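Local coordinates for protein beta-1,4-mannanase (Cryptopygus antarcticus, PDB 4OOU) that hydrolyses internal beta-1,4-mannosidic linkages in mannans, galactomannans and glucomannans as a secreted glycoside hydrolase of family 5, at residues H97-I110 against S150-M163. Sequence-based numbering, arbitrary orientation.
Sequences HGFVTSTDSKKTLI and SKLNSYINNALTPM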
ATOM      1  N   HIS A  97       6.226 -12.351 -26.247  1.00 55.50           N
ATOM      2  CA  HIS A  97       6.274 -13.630 -25.502  1.00 56.36           C
ATOM      3  C   HIS A  97       5.853 -13.482 -24.018  1.00 58.48           C
ATOM      4  O   HIS A  97       5.817 -14.475 -23.283  1.00 58.24           O
ATOM      5  CB  HIS A  97       7.665 -14.277 -25.536  1.00 57.65           C
ATOM      6  CG  HIS A  97       8.361 -14.201 -26.864  1.00 64.47           C
ATOM      7  ND1 HIS A  97       7.848 -14.765 -28.014  1.00 63.68           N
ATOM      8  CD2 HIS A  97       9.550 -13.647 -27.212  1.00 68.65           C
ATOM      9  CE1 HIS A  97       8.682 -14.547 -29.017  1.00 65.74           C
ATOM     10  NE2 HIS A  97       9.719 -13.863 -28.559  1.00 71.99           N
ATOM     11  N   GLY A  98       5.563 -12.259 -23.574  1.00 55.77           N
ATOM     12  CA  GLY A  98       5.160 -12.012 -22.190  1.00 55.29           C
ATOM     13  C   GLY A  98       6.306 -11.874 -21.194  1.00 51.62           C
ATOM     14  O   GLY A  98       6.177 -12.261 -20.036  1.00 55.03           O
ATOM     15  N   PHE A  99       7.419 -11.310 -21.654  1.00 48.25           N
ATOM     16  CA  PHE A  99       8.578 -11.048 -20.829  1.00 44.08           C
ATOM     17  C   PHE A  99       8.702  -9.542 -20.757  1.00 45.54           C
ATOM     18  O   PHE A  99       8.389  -8.842 -21.724  1.00 46.05           O
ATOM     19  CB  PHE A  99       9.848 -11.667 -21.436  1.00 43.97           C
ATOM     20  CG  PHE A  99       9.965 -13.157 -21.230  1.00 42.25           C
ATOM     21  CD1 PHE A  99       9.194 -14.039 -21.978  1.00 45.30           C
ATOM     22  CD2 PHE A  99      10.821 -13.678 -20.269  1.00 44.03           C
ATOM     23  CE1 PHE A  99       9.274 -15.413 -21.765  1.00 44.92           C
ATOM     24  CE2 PHE A  99      10.912 -15.050 -20.051  1.00 43.78           C
ATOM     25  CZ  PHE A  99      10.145 -15.920 -20.806  1.00 44.65           C
ATOM     26  N   VAL A 100       9.133  -9.032 -19.608  1.00 48.94           N
ATOM     27  CA  VAL A 100       9.245  -7.576 -19.431  1.00 50.67           C
ATOM     28  C   VAL A 100      10.511  -7.099 -20.113  1.00 42.36           C
ATOM     29  O   VAL A 100      11.589  -7.621 -19.849  1.00 38.61           O
ATOM     30  CB  VAL A 100       9.201  -7.155 -17.933  1.00 53.50           C
ATOM     31  CG1 VAL A 100       9.815  -5.779 -17.708  1.00 53.81           C
ATOM     32  CG2 VAL A 100       7.758  -7.150 -17.437  1.00 56.79           C
ATOM     33  N   THR A 101      10.368  -6.132 -21.008  1.00 42.51           N
ATOM     34  CA  THR A 101      11.538  -5.521 -21.680  1.00 44.60           C
ATOM     35  C   THR A 101      12.037  -4.343 -20.899  1.00 44.01           C
ATOM     36  O   THR A 101      13.230  -4.056 -20.898  1.00 50.62           O
ATOM     37  CB  THR A 101      11.230  -5.002 -23.111  1.00 44.70           C
ATOM     38  OG1 THR A 101      10.272  -3.927 -23.075  1.00 41.07           O
ATOM     39  CG2 THR A 101      10.697  -6.102 -23.976  1.00 47.65           C
ATOM     40  N   SER A 102      11.108  -3.633 -20.271  1.00 42.99           N
ATOM     41  CA  SER A 102      11.433  -2.394 -19.594  1.00 40.43           C
ATOM     42  C   SER A 102      10.280  -1.802 -18.778  1.00 40.95           C
ATOM     43  O   SER A 102       9.203  -2.390 -18.546  1.00 39.01           O
ATOM     44  CB  SER A 102      11.940  -1.373 -20.619  1.00 39.95           C
ATOM     45  OG  SER A 102      11.157  -1.416 -21.783  1.00 40.41           O
ATOM     46  N   THR A 103      10.554  -0.597 -18.356  1.00 37.95           N
ATOM     47  CA  THR A 103       9.746   0.106 -17.439  1.00 40.91           C
ATOM     48  C   THR A 103       8.485   0.545 -18.233  1.00 41.66           C
ATOM     49  O   THR A 103       7.362   0.234 -17.872  1.00 39.22           O
ATOM     50  CB  THR A 103      10.671   1.202 -16.827  1.00 42.87           C
ATOM     51  OG1 THR A 103      10.677   1.135 -15.388  1.00 42.74           O
ATOM     52  CG2 THR A 103      10.370   2.573 -17.349  1.00 43.73           C
ATOM     53  N   ASP A 104       8.675   1.187 -19.366  1.00 39.56           N
ATOM     54  CA  ASP A 104       7.558   1.540 -20.224  1.00 35.54           C
ATOM     55  C   ASP A 104       8.187   1.815 -21.586  1.00 39.71           C
ATOM     56  O   ASP A 104       9.393   2.069 -21.647  1.00 48.24           O
ATOM     57  CB  ASP A 104       6.825   2.742 -19.664  1.00 33.78           C
ATOM     58  CG  ASP A 104       7.649   4.006 -19.676  1.00 30.92           C
ATOM     59  OD1 ASP A 104       8.615   4.092 -18.903  1.00 31.33           O
ATOM     60  OD2 ASP A 104       7.310   4.945 -20.431  1.00 28.50           O
ATOM     61  N   SER A 105       7.433   1.716 -22.679  1.00 39.22           N
ATOM     62  CA  SER A 105       8.070   1.701 -24.001  1.00 40.13           C
ATOM     63  C   SER A 105       8.845   2.996 -24.267  1.00 41.80           C
ATOM     64  O   SER A 105       9.972   2.938 -24.789  1.00 38.02           O
ATOM     65  CB  SER A 105       7.067   1.419 -25.116  1.00 39.70           C
ATOM     66  OG  SER A 105       5.880   2.141 -24.873  1.00 44.45           O
ATOM     67  N   LYS A 106       8.264   4.141 -23.880  1.00 44.01           N
ATOM     68  CA  LYS A 106       8.985   5.445 -23.918  1.00 45.90           C
ATOM     69  C   LYS A 106      10.088   5.608 -22.840  1.00 42.33           C
ATOM     70  O   LYS A 106      10.750   6.628 -22.848  1.00 33.97           O
ATOM     71  CB  LYS A 106       8.013   6.642 -23.803  1.00 48.15           C
ATOM     72  CG  LYS A 106       7.428   7.193 -25.102  1.00 54.61           C
ATOM     73  CD  LYS A 106       6.222   6.369 -25.586  1.00 63.75           C
ATOM     74  CE  LYS A 106       5.659   6.801 -26.944  1.00 63.30           C
ATOM     75  NZ  LYS A 106       4.696   7.931 -26.829  1.00 62.80           N
ATOM     76  N   LYS A 107      10.255   4.649 -21.916  1.00 42.23           N
ATOM     77  CA  LYS A 107      11.259   4.738 -20.841  1.00 48.44           C
ATOM     78  C   LYS A 107      11.229   6.078 -20.089  1.00 47.34           C
ATOM     79  O   LYS A 107      12.250   6.727 -19.838  1.00 44.09           O
ATOM     80  CB  LYS A 107      12.680   4.477 -21.375  1.00 53.00           C
ATOM     81  CG  LYS A 107      12.992   3.034 -21.711  1.00 55.71           C
ATOM     82  CD  LYS A 107      14.439   2.895 -22.181  1.00 58.62           C
ATOM     83  CE  LYS A 107      14.578   1.777 -23.209  1.00 65.63           C
ATOM     84  NZ  LYS A 107      15.626   0.765 -22.874  1.00 68.20           N
ATOM     85  N   THR A 108      10.029   6.432 -19.684  1.00 48.24           N
ATOM     86  CA  THR A 108       9.722   7.673 -18.987  1.00 48.21           C
ATOM     87  C   THR A 108       9.412   7.469 -17.487  1.00 47.23           C
ATOM     88  O   THR A 108       9.481   8.425 -16.700  1.00 50.70           O
ATOM     89  CB  THR A 108       8.501   8.273 -19.719  1.00 51.84           C
ATOM     90  OG1 THR A 108       8.959   9.144 -20.753  1.00 48.18           O
ATOM     91  CG2 THR A 108       7.540   8.993 -18.813  1.00 51.03           C
ATOM     92  N   LEU A 109       9.079   6.241 -17.091  1.00 43.09           N
ATOM     93  CA  LEU A 109       8.517   5.978 -15.747  1.00 45.51           C
ATOM     94  C   LEU A 109       9.374   6.477 -14.596  1.00 44.93           C
ATOM     95  O   LEU A 109       8.866   7.155 -13.705  1.00 49.41           O
ATOM     96  CB  LEU A 109       8.285   4.482 -15.515  1.00 43.19           C
ATOM     97  CG  LEU A 109       7.574   4.162 -14.201  1.00 43.61           C
ATOM     98  CD1 LEU A 109       6.122   3.814 -14.432  1.00 44.32           C
ATOM     99  CD2 LEU A 109       8.241   3.009 -13.494  1.00 45.54           C
ATOM    100  N   ILE A 110      10.661   6.125 -14.601  1.00 42.44           N
ATOM    101  CA  ILE A 110      11.524   6.442 -13.467  1.00 40.40           C
ATOM    102  C   ILE A 110      11.611   7.957 -13.289  1.00 36.91           C
ATOM    103  O   ILE A 110      11.405   8.453 -12.197  1.00 32.98           O
ATOM    104  CB  ILE A 110      12.906   5.748 -13.561  1.00 44.41           C
ATOM    105  CG1 ILE A 110      12.719   4.224 -13.518  1.00 46.34           C
ATOM    106  CG2 ILE A 110      13.807   6.128 -12.397  1.00 43.65           C
ATOM    107  CD1 ILE A 110      14.004   3.436 -13.657  1.00 47.69           C
ATOM    108  N   SER A 150      10.543 -17.379 -14.750  1.00 53.25           N
ATOM    109  CA  SER A 150      11.460 -16.614 -15.650  1.00 48.48           C
ATOM    110  C   SER A 150      10.889 -15.249 -16.016  1.00 43.62           C
ATOM    111  O   SER A 150      11.629 -14.256 -16.103  1.00 38.34           O
ATOM    112  CB  SER A 150      11.827 -17.398 -16.931  1.00 47.75           C
ATOM    113  OG  SER A 150      10.681 -17.737 -17.702  1.00 47.73           O
ATOM    114  N   LYS A 151       9.572 -15.211 -16.221  1.00 41.47           N
ATOM    115  CA  LYS A 151       8.902 -13.988 -16.613  1.00 42.85           C
ATOM    116  C   LYS A 151       8.875 -13.001 -15.457  1.00 42.79           C
ATOM    117  O   LYS A 151       8.935 -11.789 -15.664  1.00 45.13           O
ATOM    118  CB  LYS A 151       7.483 -14.293 -17.114  1.00 49.78           C
ATOM    119  CG  LYS A 151       7.396 -15.029 -18.462  1.00 49.39           C
ATOM    120  CD  LYS A 151       5.954 -15.364 -18.853  1.00 49.30           C
ATOM    121  CE  LYS A 151       5.857 -16.046 -20.225  1.00 49.32           C
ATOM    122  NZ  LYS A 151       4.473 -16.435 -20.627  1.00 48.95           N
ATOM    123  N   LEU A 152       8.798 -13.513 -14.231  1.00 43.82           N
ATOM    124  CA  LEU A 152       8.852 -12.654 -13.030  1.00 43.28           C
ATOM    125  C   LEU A 152      10.196 -11.997 -12.873  1.00 44.70           C
ATOM    126  O   LEU A 152      10.282 -10.787 -12.571  1.00 42.30           O
ATOM    127  CB  LEU A 152       8.549 -13.452 -11.760  1.00 43.32           C
ATOM    128  CG  LEU A 152       8.390 -12.687 -10.427  1.00 43.23           C
ATOM    129  CD1 LEU A 152       7.645 -11.368 -10.549  1.00 43.33           C
ATOM    130  CD2 LEU A 152       7.659 -13.571  -9.438  1.00 42.96           C
ATOM    131  N   ASN A 153      11.245 -12.796 -13.080  1.00 41.70           N
ATOM    132  CA  ASN A 153      12.584 -12.260 -13.073  1.00 44.94           C
ATOM    133  C   ASN A 153      12.802 -11.217 -14.171  1.00 43.16           C
ATOM    134  O   ASN A 153      13.642 -10.325 -14.008  1.00 42.30           O
ATOM    135  CB  ASN A 153      13.650 -13.362 -13.175  1.00 47.84           C
ATOM    136  CG  ASN A 153      13.831 -14.125 -11.868  1.00 51.12           C
ATOM    137  OD1 ASN A 153      14.147 -13.545 -10.818  1.00 51.88           O
ATOM    138  ND2 ASN A 153      13.642 -15.443 -11.932  1.00 51.10           N
ATOM    139  N   SER A 154      12.070 -11.301 -15.280  1.00 39.61           N
ATOM    140  CA  SER A 154      12.246 -10.282 -16.294  1.00 40.82           C
ATOM    141  C   SER A 154      11.690  -9.013 -15.712  1.00 43.36           C
ATOM    142  O   SER A 154      12.295  -7.939 -15.863  1.00 41.67           O
ATOM    143  CB  SER A 154      11.588 -10.644 -17.633  1.00 41.02           C
ATOM    144  OG  SER A 154      10.245 -10.995 -17.470  1.00 37.95           O
ATOM    145  N   TYR A 155      10.559  -9.135 -15.003  1.00 47.01           N
ATOM    146  CA  TYR A 155       9.969  -7.950 -14.357  1.00 46.68           C
ATOM    147  C   TYR A 155      10.984  -7.358 -13.398  1.00 43.35           C
ATOM    148  O   TYR A 155      11.303  -6.173 -13.456  1.00 47.17           O
ATOM    149  CB  TYR A 155       8.672  -8.249 -13.610  1.00 42.36           C
ATOM    150  CG  TYR A 155       8.229  -7.067 -12.755  1.00 43.11           C
ATOM    151  CD1 TYR A 155       7.840  -5.859 -13.341  1.00 42.86           C
ATOM    152  CD2 TYR A 155       8.210  -7.146 -11.360  1.00 40.49           C
ATOM    153  CE1 TYR A 155       7.444  -4.769 -12.563  1.00 40.36           C
ATOM    154  CE2 TYR A 155       7.835  -6.058 -10.585  1.00 39.16           C
ATOM    155  CZ  TYR A 155       7.443  -4.871 -11.185  1.00 38.30           C
ATOM    156  OH  TYR A 155       7.060  -3.794 -10.404  1.00 32.18           O
ATOM    157  N   ILE A 156      11.507  -8.210 -12.546  1.00 38.92           N
ATOM    158  CA  ILE A 156      12.448  -7.786 -11.542  1.00 40.58           C
ATOM    159  C   ILE A 156      13.637  -7.080 -12.161  1.00 41.24           C
ATOM    160  O   ILE A 156      14.001  -5.984 -11.739  1.00 40.11           O
ATOM    161  CB  ILE A 156      12.887  -8.980 -10.665  1.00 42.66           C
ATOM    162  CG1 ILE A 156      11.699  -9.389  -9.768  1.00 43.04           C
ATOM    163  CG2 ILE A 156      14.095  -8.613  -9.801  1.00 45.99           C
ATOM    164  CD1 ILE A 156      11.757 -10.766  -9.154  1.00 43.64           C
ATOM    165  N   ASN A 157      14.214  -7.691 -13.191  1.00 42.67           N
ATOM    166  CA  ASN A 157      15.539  -7.279 -13.670  1.00 39.62           C
ATOM    167  C   ASN A 157      15.484  -6.089 -14.577  1.00 39.65           C
ATOM    168  O   ASN A 157      16.298  -5.150 -14.444  1.00 41.56           O
ATOM    169  CB  ASN A 157      16.247  -8.465 -14.306  1.00 37.24           C
ATOM    170  CG  ASN A 157      16.528  -9.568 -13.285  1.00 37.28           C
ATOM    171  OD1 ASN A 157      16.547  -9.319 -12.071  1.00 39.64           O
ATOM    172  ND2 ASN A 157      16.702 -10.796 -13.757  1.00 36.44           N
ATOM    173  N   ASN A 158      14.472  -6.086 -15.428  1.00 37.61           N
ATOM    174  CA  ASN A 158      14.309  -5.063 -16.440  1.00 39.40           C
ATOM    175  C   ASN A 158      13.426  -3.884 -16.081  1.00 42.48           C
ATOM    176  O   ASN A 158      13.372  -2.878 -16.825  1.00 38.27           O
ATOM    177  CB  ASN A 158      13.745  -5.712 -17.697  1.00 43.45           C
ATOM    178  CG  ASN A 158      14.750  -6.607 -18.359  1.00 43.87           C
ATOM    179  OD1 ASN A 158      15.970  -6.396 -18.239  1.00 43.35           O
ATOM    180  ND2 ASN A 158      14.258  -7.613 -19.047  1.00 44.44           N
ATOM    181  N   ALA A 159      12.700  -3.998 -14.973  1.00 45.37           N
ATOM    182  CA  ALA A 159      11.896  -2.882 -14.512  1.00 41.16           C
ATOM    183  C   ALA A 159      12.216  -2.582 -13.068  1.00 39.65           C
ATOM    184  O   ALA A 159      12.689  -1.496 -12.764  1.00 42.50           O
ATOM    185  CB  ALA A 159      10.421  -3.178 -14.706  1.00 41.80           C
ATOM    186  N   LEU A 160      12.013  -3.544 -12.171  1.00 39.15           N
ATOM    187  CA  LEU A 160      11.898  -3.210 -10.728  1.00 37.30           C
ATOM    188  C   LEU A 160      13.206  -2.805 -10.044  1.00 33.62           C
ATOM    189  O   LEU A 160      13.302  -1.728  -9.491  1.00 30.30           O
ATOM    190  CB  LEU A 160      11.207  -4.334  -9.966  1.00 39.13           C
ATOM    191  CG  LEU A 160      10.974  -4.034  -8.486  1.00 38.59           C
ATOM    192  CD1 LEU A 160       9.908  -2.978  -8.341  1.00 37.58           C
ATOM    193  CD2 LEU A 160      10.630  -5.313  -7.740  1.00 38.23           C
ATOM    194  N   THR A 161      14.200  -3.686 -10.078  1.00 36.25           N
ATOM    195  CA  THR A 161      15.532  -3.345  -9.611  1.00 36.92           C
ATOM    196  C   THR A 161      15.938  -1.929 -10.124  1.00 36.90           C
ATOM    197  O   THR A 161      16.327  -1.058  -9.339  1.00 36.15           O
ATOM    198  CB  THR A 161      16.533  -4.449  -9.983  1.00 38.80           C
ATOM    199  OG1 THR A 161      16.140  -5.696  -9.383  1.00 39.13           O
ATOM    200  CG2 THR A 161      17.902  -4.098  -9.495  1.00 39.53           C
ATOM    201  N   PRO A 162      15.796  -1.671 -11.430  1.00 37.89           N
ATOM    202  CA  PRO A 162      16.165  -0.315 -11.859  1.00 38.53           C
ATOM    203  C   PRO A 162      15.298   0.802 -11.259  1.00 38.22           C
ATOM    204  O   PRO A 162      15.807   1.912 -10.990  1.00 43.75           O
ATOM    205  CB  PRO A 162      16.035  -0.352 -13.391  1.00 37.65           C
ATOM    206  CG  PRO A 162      15.679  -1.746 -13.764  1.00 38.10           C
ATOM    207  CD  PRO A 162      15.735  -2.625 -12.550  1.00 37.63           C
ATOM    208  N   MET A 163      14.017   0.529 -11.055  1.00 35.74           N
ATOM    209  CA  MET A 163      13.146   1.499 -10.363  1.00 37.36           C
ATOM    210  C   MET A 163      13.601   1.718  -8.908  1.00 36.66           C
ATOM    211  O   MET A 163      13.689   2.840  -8.425  1.00 34.07           O
ATOM    212  CB  MET A 163      11.691   1.022 -10.356  1.00 35.40           C
ATOM    213  CG  MET A 163      10.956   1.154 -11.665  1.00 35.95           C
ATOM    214  SD  MET A 163       9.255   0.602 -11.356  1.00 41.24           S
ATOM    215  CE  MET A 163       9.433  -0.988 -12.084  1.00 39.64           C
TER
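Lys-151 lays its aliphatic chain across one face of the Phe-99 ring in a CH-pi contact, with CG 3.7 Å from the ring centroid and nearly over its centre. Fully extended beyond CG (chi2 to chi4 all near 178°), the lysine crosses the phenylalanine at about a right angle and continues past the carbonyls of Gly-98 and His-97. The hydroxyl of Ser-150, itself bonded to Asp-148, approaches the ring obliquely. With alanine in place of Phe-99, the Lys-151 methylenes would probably lose their apolar cover and this substrate-binding side chain be freer to turn. At the edge of the Tyr-155 ring lies Val-100 CG2, while the tyrosine hydroxyl bonds His-85. Two hydrogen bonds grip the backbone of Val-100: its N donates to Ser-154 OG (3.1 Å) in an almost straight bond of 169°, and its O accepts from Asn-158 ND2 (2.8 Å), which comes in tilted from the carbonyl plane while the carbonyl oxygen lies near the plane of the amide. Val-100 CG1 also packs 4.0 Å from Ala-159 CB. Farther along, Met-163, bent at chi3, meets Leu-109 CD2 and Ile-110 CG1, and its CG also touches Thr-103 OG1, a buried hydroxyl lacking a polar partner. Strand 100-102, paired antiparallel with strand 93-94 through a classic bulge opposite Ala-93, runs at 25° to segment 150-163 of helix 149-167, whose other side packs on helix 215-232 and barrel strand 126-133.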